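Long-range contacts in short chain dehydrogenase (Leptospira borgpetersenii serovar Hardjo-bovis, PDB 6UH2), which binds NAD+ and, as a member of the short-chain dehydrogenase/reductase family, probably oxidises or reduces substrates at a CH-OH group: residues G30-E35 and G204-N209; S231-G236 and L253-G258. All coordinates share one frame; numbering follows the deposited sequence.

Interaction 1 of 2, residues G30-E35 and G204-N209; sequences GQIGSE and GGIFAN. With NAD (nicotinamide-adenine-dinucleotide), chain D.
The side chains of Q31 and I32, in the first turn of helix 31-42, meet I206, F207 and A208 of the loop that follows strand 197-203. This is the nucleotide end of a Rossmann-type SDR fold, and G30 and G33 fit its glycine-rich GxGxxG turn. One direct hydrogen bond joins the segments: Q31 NE2 donates to F207 O at 3.0 Å, with an N-H...O angle of 161°. The acceptor lies close to the amide plane of Q31, while the donor is tilted 23° from the carbonyl plane of F207. CG of Q31 stands anti to the backbone N (chi1 -172°), and beyond it the chain is extended, which carries the amide out to the loop.

Van der Waals contacts flank this bond. CG2 of I206 lies beside the Q31 amide, the two side chains running past one another in opposite senses, and A208 CB approaches Q31 OE1 at 3.6 Å. Nearer the cofactor, I32 CD1 makes an apolar contact with I206 CG1 at 4.0 Å. That same CD1 touches the nicotinamide ribose at O4D and the ring at C2N, whereas CB and CG1 of I206 pack on the carboxamide. P230 also touches both Q31 and I206.

Backbone amides bind NAD from both segments. Q31 N donates to NAD O2A on one phosphate at 2.8 Å. I32 N donates to NAD O2N on the other. Since these amides open the helix, its N-terminal end would be expected to favour the phosphate charge. At the nicotinamide end, I206 N donates to NAD O7N at 3.0 Å. A water accepts from NAD N7N and lies within hydrogen-bonding distance of both Q31 OE1 and I206 O.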
ATOM      1  N   GLY B  30      16.815  15.068  -2.847  1.00 16.48           N
ATOM      2  CA  GLY B  30      15.645  15.915  -2.986  1.00 17.08           C
ATOM      3  C   GLY B  30      14.769  15.900  -1.744  1.00 17.69           C
ATOM      4  O   GLY B  30      15.125  15.361  -0.697  1.00 15.58           O
ATOM      5  N   GLN B  31      13.593  16.523  -1.866  1.00 14.28           N
ATOM      6  CA  GLN B  31      12.718  16.644  -0.701  1.00 19.37           C
ATOM      7  C   GLN B  31      12.251  15.278  -0.216  1.00 19.23           C
ATOM      8  O   GLN B  31      12.388  14.942   0.967  1.00 16.60           O
ATOM      9  CB  GLN B  31      11.512  17.533  -1.007  1.00 18.34           C
ATOM     10  CG  GLN B  31      10.702  17.836   0.255  1.00 20.72           C
ATOM     11  CD  GLN B  31       9.499  18.705   0.007  1.00 26.35           C
ATOM     12  OE1 GLN B  31       9.133  18.974  -1.140  1.00 27.06           O
ATOM     13  NE2 GLN B  31       8.872  19.164   1.089  1.00 22.74           N
ATOM     14  N   ILE B  32      11.692  14.468  -1.113  1.00 12.87           N
ATOM     15  CA  ILE B  32      11.232  13.149  -0.693  1.00 13.73           C
ATOM     16  C   ILE B  32      12.425  12.232  -0.454  1.00 15.67           C
ATOM     17  O   ILE B  32      12.489  11.526   0.558  1.00 16.02           O
ATOM     18  CB  ILE B  32      10.262  12.555  -1.735  1.00 14.02           C
ATOM     19  CG1 ILE B  32       8.927  13.293  -1.692  1.00 16.06           C
ATOM     20  CG2 ILE B  32      10.056  11.054  -1.496  1.00 12.63           C
ATOM     21  CD1 ILE B  32       8.002  12.962  -2.857  1.00 13.15           C
ATOM     22  N   GLY B  33      13.388  12.239  -1.387  1.00 15.23           N
ATOM     23  CA  GLY B  33      14.547  11.368  -1.267  1.00 16.32           C
ATOM     24  C   GLY B  33      15.289  11.526   0.046  1.00 14.19           C
ATOM     25  O   GLY B  33      15.674  10.533   0.672  1.00 16.25           O
ATOM     26  N   SER B  34      15.479  12.772   0.502  1.00 15.07           N
ATOM     27  CA  SER B  34      16.222  12.967   1.743  0.54 14.59           C
ATOM     28  C   SER B  34      15.465  12.390   2.934  1.00 16.81           C
ATOM     29  O   SER B  34      16.082  11.819   3.843  1.00 20.51           O
ATOM     30  CB  SER B  34      16.532  14.448   1.957  0.54 17.47           C
ATOM     31  OG  SER B  34      15.351  15.219   1.972  0.54 16.61           O
ATOM     32  N   GLU B  35      14.138  12.510   2.947  1.00 20.41           N
ATOM     33  CA  GLU B  35      13.363  11.881   4.011  1.00 20.88           C
ATOM     34  C   GLU B  35      13.530  10.366   3.972  1.00 13.08           C
ATOM     35  O   GLU B  35      13.677   9.719   5.018  1.00 13.77           O
ATOM     36  CB  GLU B  35      11.886  12.273   3.890  1.00 18.60           C
ATOM     37  CG  GLU B  35      10.972  11.579   4.888  1.00 20.17           C
ATOM     38  CD  GLU B  35      11.109  12.129   6.308  1.00 29.81           C
ATOM     39  OE1 GLU B  35      11.712  13.204   6.492  1.00 32.03           O
ATOM     40  OE2 GLU B  35      10.615  11.471   7.239  1.00 39.36           O
ATOM     41  N   GLY B 204       0.682  12.099  -3.704  1.00 15.93           N
ATOM     42  CA  GLY B 204      -0.001  13.342  -3.951  1.00 12.70           C
ATOM     43  C   GLY B 204       0.957  14.510  -3.776  1.00 25.79           C
ATOM     44  O   GLY B 204       2.147  14.351  -3.501  1.00 21.22           O
ATOM     45  N   GLY B 205       0.418  15.714  -3.941  1.00 15.89           N
ATOM     46  CA  GLY B 205       1.260  16.896  -3.854  1.00 19.07           C
ATOM     47  C   GLY B 205       1.846  17.052  -2.459  1.00 17.43           C
ATOM     48  O   GLY B 205       1.170  16.836  -1.451  1.00 16.39           O
ATOM     49  N   ILE B 206       3.119  17.434  -2.407  1.00 20.04           N
ATOM     50  CA  ILE B 206       3.861  17.565  -1.158  1.00 22.36           C
ATOM     51  C   ILE B 206       4.049  19.045  -0.858  1.00 24.53           C
ATOM     52  O   ILE B 206       4.517  19.807  -1.717  1.00 19.88           O
ATOM     53  CB  ILE B 206       5.216  16.837  -1.238  1.00 23.03           C
ATOM     54  CG1 ILE B 206       4.998  15.364  -1.596  1.00 17.91           C
ATOM     55  CG2 ILE B 206       5.985  16.986   0.076  1.00 23.31           C
ATOM     56  CD1 ILE B 206       4.201  14.594  -0.540  1.00 17.17           C
ATOM     57  N   PHE B 207       3.683  19.451   0.359  1.00 17.42           N
ATOM     58  CA  PHE B 207       3.888  20.833   0.780  1.00 19.47           C
ATOM     59  C   PHE B 207       5.369  21.221   0.728  1.00 19.58           C
ATOM     60  O   PHE B 207       6.235  20.522   1.269  1.00 28.27           O
ATOM     61  CB  PHE B 207       3.328  21.030   2.193  1.00 24.05           C
ATOM     62  CG  PHE B 207       3.613  22.383   2.767  1.00 31.47           C
ATOM     63  CD1 PHE B 207       2.867  23.483   2.388  1.00 39.62           C
ATOM     64  CD2 PHE B 207       4.636  22.559   3.677  1.00 29.97           C
ATOM     65  CE1 PHE B 207       3.138  24.729   2.910  1.00 41.74           C
ATOM     66  CE2 PHE B 207       4.911  23.810   4.195  1.00 32.87           C
ATOM     67  CZ  PHE B 207       4.159  24.889   3.812  1.00 38.11           C
ATOM     68  N   ALA B 208       5.658  22.333   0.054  1.00 20.94           N
ATOM     69  CA  ALA B 208       7.014  22.860  -0.039  1.00 27.33           C
ATOM     70  C   ALA B 208       7.011  24.385  -0.100  1.00 36.38           C
ATOM     71  O   ALA B 208       6.928  25.053   0.937  1.00 35.51           O
ATOM     72  CB  ALA B 208       7.730  22.280  -1.265  1.00 30.91           C
ATOM     73  N   ASN B 209       7.105  24.942  -1.310  1.00 38.57           N
ATOM     74  CA  ASN B 209       7.180  26.383  -1.536  1.00 47.65           C
ATOM     75  C   ASN B 209       6.064  26.874  -2.454  1.00 51.11           C
ATOM     76  O   ASN B 209       6.249  27.812  -3.235  1.00 53.60           O
ATOM     77  CB  ASN B 209       8.538  26.776  -2.112  1.00 51.14           C
ATOM     78  CG  ASN B 209       9.630  26.773  -1.071  1.00 53.60           C
ATOM     79  OD1 ASN B 209       9.471  27.338   0.013  1.00 57.42           O
ATOM     80  ND2 ASN B 209      10.744  26.124  -1.386  1.00 54.64           N
TER
HETATM   81  PA  NAD D 301      12.957  17.154  -5.805  1.00 19.86           P
HETATM   82  O1A NAD D 301      12.970  18.117  -7.018  1.00 21.85           O
HETATM   83  O2A NAD D 301      13.005  17.716  -4.383  1.00 16.83           O
HETATM   84  O5B NAD D 301      14.134  16.023  -5.943  1.00 19.75           O
HETATM   85  C5B NAD D 301      14.447  15.359  -7.153  1.00 20.65           C
HETATM   86  C4B NAD D 301      15.876  14.925  -6.965  1.00 15.92           C
HETATM   87  O4B NAD D 301      16.201  14.206  -8.214  1.00 17.53           O
HETATM   88  C3B NAD D 301      16.863  16.096  -6.837  1.00 14.41           C
HETATM   89  O3B NAD D 301      17.781  15.870  -5.740  1.00 15.73           O
HETATM   90  C2B NAD D 301      17.641  16.034  -8.158  1.00 17.11           C
HETATM   91  O2B NAD D 301      18.992  16.497  -8.015  1.00 20.04           O
HETATM   92  C1B NAD D 301      17.521  14.545  -8.556  1.00 16.33           C
HETATM   93  N9A NAD D 301      17.833  14.455  -9.979  1.00 18.60           N
HETATM   94  C8A NAD D 301      17.473  15.330 -11.003  1.00 18.04           C
HETATM   95  N7A NAD D 301      17.991  14.964 -12.144  1.00 14.53           N
HETATM   96  C5A NAD D 301      18.740  13.821 -11.867  1.00 17.88           C
HETATM   97  C6A NAD D 301      19.537  12.992 -12.650  1.00 17.62           C
HETATM   98  N6A NAD D 301      19.711  13.197 -13.971  1.00 18.42           N
HETATM   99  N1A NAD D 301      20.129  11.942 -12.060  1.00 14.97           N
HETATM  100  C2A NAD D 301      19.966  11.724 -10.754  1.00 17.63           C
HETATM  101  N3A NAD D 301      19.236  12.471  -9.922  1.00 17.07           N
HETATM  102  C4A NAD D 301      18.639  13.509 -10.527  1.00 14.65           C
HETATM  103  O3  NAD D 301      11.679  16.166  -5.922  1.00 20.78           O
HETATM  104  PN  NAD D 301      10.714  15.471  -4.833  1.00 21.87           P
HETATM  105  O1N NAD D 301       9.451  16.334  -4.586  1.00 29.83           O
HETATM  106  O2N NAD D 301      11.605  14.933  -3.709  1.00 20.69           O
HETATM  107  O5D NAD D 301      10.191  14.243  -5.852  1.00 20.58           O
HETATM  108  C5D NAD D 301      10.771  12.962  -5.726  1.00 20.29           C
HETATM  109  C4D NAD D 301       9.953  12.028  -6.613  1.00 17.00           C
HETATM  110  O4D NAD D 301       8.507  12.099  -6.288  1.00 21.57           O
HETATM  111  C3D NAD D 301      10.025  12.484  -8.069  1.00 12.83           C
HETATM  112  O3D NAD D 301       9.978  11.357  -8.953  1.00 15.88           O
HETATM  113  C2D NAD D 301       8.719  13.299  -8.318  1.00 15.85           C
HETATM  114  O2D NAD D 301       8.280  13.275  -9.665  1.00 16.21           O
HETATM  115  C1D NAD D 301       7.754  12.490  -7.405  1.00 18.29           C
HETATM  116  N1N NAD D 301       6.584  13.288  -6.891  1.00 20.88           N
HETATM  117  C2N NAD D 301       6.768  14.443  -6.194  1.00 20.43           C
HETATM  118  C3N NAD D 301       5.670  15.134  -5.748  1.00 25.76           C
HETATM  119  C7N NAD D 301       5.881  16.400  -4.992  1.00 28.63           C
HETATM  120  O7N NAD D 301       4.909  17.104  -4.763  1.00 25.81           O
HETATM  121  N7N NAD D 301       7.133  16.710  -4.586  1.00 27.42           N
HETATM  122  C4N NAD D 301       4.389  14.622  -6.020  1.00 23.55           C
HETATM  123  C5N NAD D 301       4.236  13.465  -6.725  1.00 29.23           C
HETATM  124  C6N NAD D 301       5.372  12.787  -7.162  1.00 24.15           C
HETATM  125  O   HOH W   1       6.794  19.489  -3.146  1.00 31.57           O

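Interaction 2 of 2, residues S231-G236 and L253-G258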
ATOM      1  N   SER B 231       7.205  12.579   5.199  1.00 16.01           N
ATOM      2  CA  SER B 231       7.041  11.518   6.191  1.00 15.95           C
ATOM      3  C   SER B 231       5.783  10.680   5.940  1.00 16.66           C
ATOM      4  O   SER B 231       5.734   9.511   6.348  1.00 16.25           O
ATOM      5  CB  SER B 231       7.016  12.125   7.598  1.00 20.45           C
ATOM      6  OG  SER B 231       5.998  13.109   7.684  1.00 24.93           O
ATOM      7  N   ASP B 232       4.757  11.252   5.282  1.00 14.52           N
ATOM      8  CA  ASP B 232       3.559  10.487   4.922  1.00 11.45           C
ATOM      9  C   ASP B 232       3.865   9.321   3.998  1.00 14.93           C
ATOM     10  O   ASP B 232       3.029   8.420   3.860  1.00 15.93           O
ATOM     11  CB  ASP B 232       2.510  11.364   4.211  1.00 14.11           C
ATOM     12  CG  ASP B 232       1.920  12.431   5.118  1.00 18.08           C
ATOM     13  OD1 ASP B 232       1.688  12.133   6.307  1.00 17.87           O
ATOM     14  OD2 ASP B 232       1.692  13.564   4.634  1.00 16.36           O
ATOM     15  N   LEU B 233       5.025   9.328   3.344  1.00 12.10           N
ATOM     16  CA  LEU B 233       5.353   8.297   2.370  1.00 15.04           C
ATOM     17  C   LEU B 233       6.166   7.159   2.956  1.00 10.16           C
ATOM     18  O   LEU B 233       6.224   6.089   2.344  1.00 13.39           O
ATOM     19  CB  LEU B 233       6.129   8.905   1.192  1.00 12.41           C
ATOM     20  CG  LEU B 233       5.417  10.064   0.497  1.00 15.02           C
ATOM     21  CD1 LEU B 233       6.324  10.696  -0.534  1.00 14.59           C
ATOM     22  CD2 LEU B 233       4.122   9.585  -0.151  1.00 14.65           C
ATOM     23  N   VAL B 234       6.767   7.356   4.131  1.00 11.72           N
ATOM     24  CA  VAL B 234       7.757   6.398   4.627  1.00 13.77           C
ATOM     25  C   VAL B 234       7.107   5.049   4.908  1.00 12.53           C
ATOM     26  O   VAL B 234       7.687   3.993   4.626  1.00 15.32           O
ATOM     27  CB  VAL B 234       8.461   6.962   5.877  1.00 14.37           C
ATOM     28  CG1 VAL B 234       9.388   5.914   6.510  1.00 12.94           C
ATOM     29  CG2 VAL B 234       9.247   8.236   5.538  1.00 16.12           C
ATOM     30  N   GLY B 235       5.895   5.063   5.473  1.00 10.09           N
ATOM     31  CA  GLY B 235       5.236   3.808   5.804  1.00 16.73           C
ATOM     32  C   GLY B 235       5.044   2.916   4.592  1.00 17.60           C
ATOM     33  O   GLY B 235       5.406   1.737   4.612  1.00 13.45           O
ATOM     34  N   GLY B 236       4.501   3.479   3.509  1.00 14.94           N
ATOM     35  CA  GLY B 236       4.308   2.701   2.293  1.00 11.66           C
ATOM     36  C   GLY B 236       5.616   2.294   1.630  1.00 15.47           C
ATOM     37  O   GLY B 236       5.726   1.193   1.076  1.00 11.79           O
ATOM     38  N   LEU B 253       0.830   2.243  -5.508  1.00 10.33           N
ATOM     39  CA  LEU B 253       0.186   2.638  -4.259  1.00 10.73           C
ATOM     40  C   LEU B 253       0.076   4.165  -4.210  1.00 11.21           C
ATOM     41  O   LEU B 253       1.091   4.864  -4.133  1.00 10.73           O
ATOM     42  CB  LEU B 253       0.957   2.093  -3.059  1.00 12.18           C
ATOM     43  CG  LEU B 253       0.504   2.603  -1.680  1.00 11.17           C
ATOM     44  CD1 LEU B 253      -0.970   2.246  -1.436  1.00 10.55           C
ATOM     45  CD2 LEU B 253       1.396   2.014  -0.573  1.00 13.61           C
ATOM     46  N   LEU B 254      -1.155   4.674  -4.270  1.00 10.56           N
ATOM     47  CA  LEU B 254      -1.387   6.114  -4.191  0.68 10.06           C
ATOM     48  C   LEU B 254      -1.446   6.543  -2.735  1.00 15.54           C
ATOM     49  O   LEU B 254      -2.218   5.986  -1.943  1.00 10.95           O
ATOM     50  CB  LEU B 254      -2.685   6.494  -4.901  0.68 13.45           C
ATOM     51  CG  LEU B 254      -2.589   6.535  -6.426  0.68 16.87           C
ATOM     52  CD1 LEU B 254      -3.909   6.118  -7.063  0.68 21.68           C
ATOM     53  CD2 LEU B 254      -2.183   7.929  -6.876  0.68 11.01           C
ATOM     54  N   ILE B 255      -0.614   7.520  -2.385  1.00 11.24           N
ATOM     55  CA  ILE B 255      -0.534   8.057  -1.032  1.00 11.58           C
ATOM     56  C   ILE B 255      -0.811   9.543  -1.194  1.00 10.23           C
ATOM     57  O   ILE B 255       0.097  10.342  -1.410  1.00 13.04           O
ATOM     58  CB  ILE B 255       0.820   7.793  -0.372  1.00  9.36           C
ATOM     59  CG1 ILE B 255       1.111   6.279  -0.390  1.00 12.26           C
ATOM     60  CG2 ILE B 255       0.831   8.327   1.078  1.00 11.42           C
ATOM     61  CD1 ILE B 255       2.489   5.890   0.126  1.00 15.63           C
ATOM     62  N   ASP B 256      -2.088   9.901  -1.157  1.00 15.28           N
ATOM     63  CA  ASP B 256      -2.509  11.201  -1.664  1.00 13.09           C
ATOM     64  C   ASP B 256      -3.697  11.770  -0.904  1.00 11.84           C
ATOM     65  O   ASP B 256      -4.331  12.712  -1.408  1.00 13.00           O
ATOM     66  CB  ASP B 256      -2.878  11.116  -3.160  1.00 11.60           C
ATOM     67  CG  ASP B 256      -4.177  10.349  -3.421  1.00 17.96           C
ATOM     68  OD1 ASP B 256      -4.692   9.653  -2.509  1.00 14.15           O
ATOM     69  OD2 ASP B 256      -4.683  10.434  -4.563  1.00 17.49           O
ATOM     70  N   GLY B 257      -4.035  11.222   0.263  1.00 11.56           N
ATOM     71  CA  GLY B 257      -5.139  11.754   1.037  1.00 15.20           C
ATOM     72  C   GLY B 257      -6.490  11.649   0.369  1.00 12.56           C
ATOM     73  O   GLY B 257      -7.418  12.364   0.756  1.00 13.33           O
ATOM     74  N   GLY B 258      -6.636  10.770  -0.618  1.00 12.64           N
ATOM     75  CA  GLY B 258      -7.889  10.666  -1.351  1.00 12.77           C
ATOM     76  C   GLY B 258      -8.000  11.557  -2.571  1.00 22.26           C
ATOM     77  O   GLY B 258      -9.087  11.645  -3.160  1.00 14.22           O
TER
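I255 of strand 252-255 turns its side chain toward D232, L233 and G236 of helix 231-240, and takes part in three of the four closest residue pairs of this buried contact. Its CG2 branch packs against L233 CD2 at 3.7 Å and also meets the carbonyl oxygen of D232, with I255 CG2 and D232 O 3.5 Å apart. CB and CD1 of I255 touch that same L233 methyl, I255 CD1 lying 4.0 Å from L233 CD2, so a single leucine branch lies against several atoms of the isoleucine. The two side chains cross obliquely. CG1 of I255 is anti to its carbonyl carbon (chi1 -56°), leaving CG2 anti to the backbone N, and it is this second branch that meets the D232 carbonyl.

A turn further along the helix, the contact passes to G236. L253 CD2 lies 4.1 Å from G236 CA, and I255 CD1 comes to 4.3 Å from G236 CA. A side chain here would point at the strand, and a CB would clash with I255 CD1, so the bare glycine lets the two strand residues pack on the helix backbone. Helix 231-240 thus lies on strand 252-255, the last strand of the parallel Rossmann sheet, with the local axes 9.5 Å apart and close to antiparallel at 155°. I201 and P203 of neighbouring strand 197-203 continue this apolar layer, and V248 and F239 of the second subunit pack on I255 and L253, placing the contact beside the dimer interface.

The carboxylate of D232 is satisfied elsewhere: OD2 forms a salt bridge with R226 and accepts from N229 N. Beyond the strand, D256 forms an Asx turn: G258 N donates to D256 OD1 at 2.9 Å, approaching from above the carboxylate plane, while D256 OD2 accepts from T260 N.

In the fold
From the N terminus, the chain passes through strand 22-26 into the glycine-rich turn and helix 31-42, then builds the central sheet out to strand 197-203. Interaction 1 closes this long loop, of 168 residues, where 204-209 returns to the start of helix 31-42. Interaction 2 follows in series: 231-236 and 253-258 close a short loop, with 16 residues between them, setting helix 231-240 on the last strand. The loops neither nest nor cross, yet they touch: I32 packs on L233, and G204 N probably bonds to I255 O. Together they tie the NAD pocket to the sheet edge that faces the second subunit.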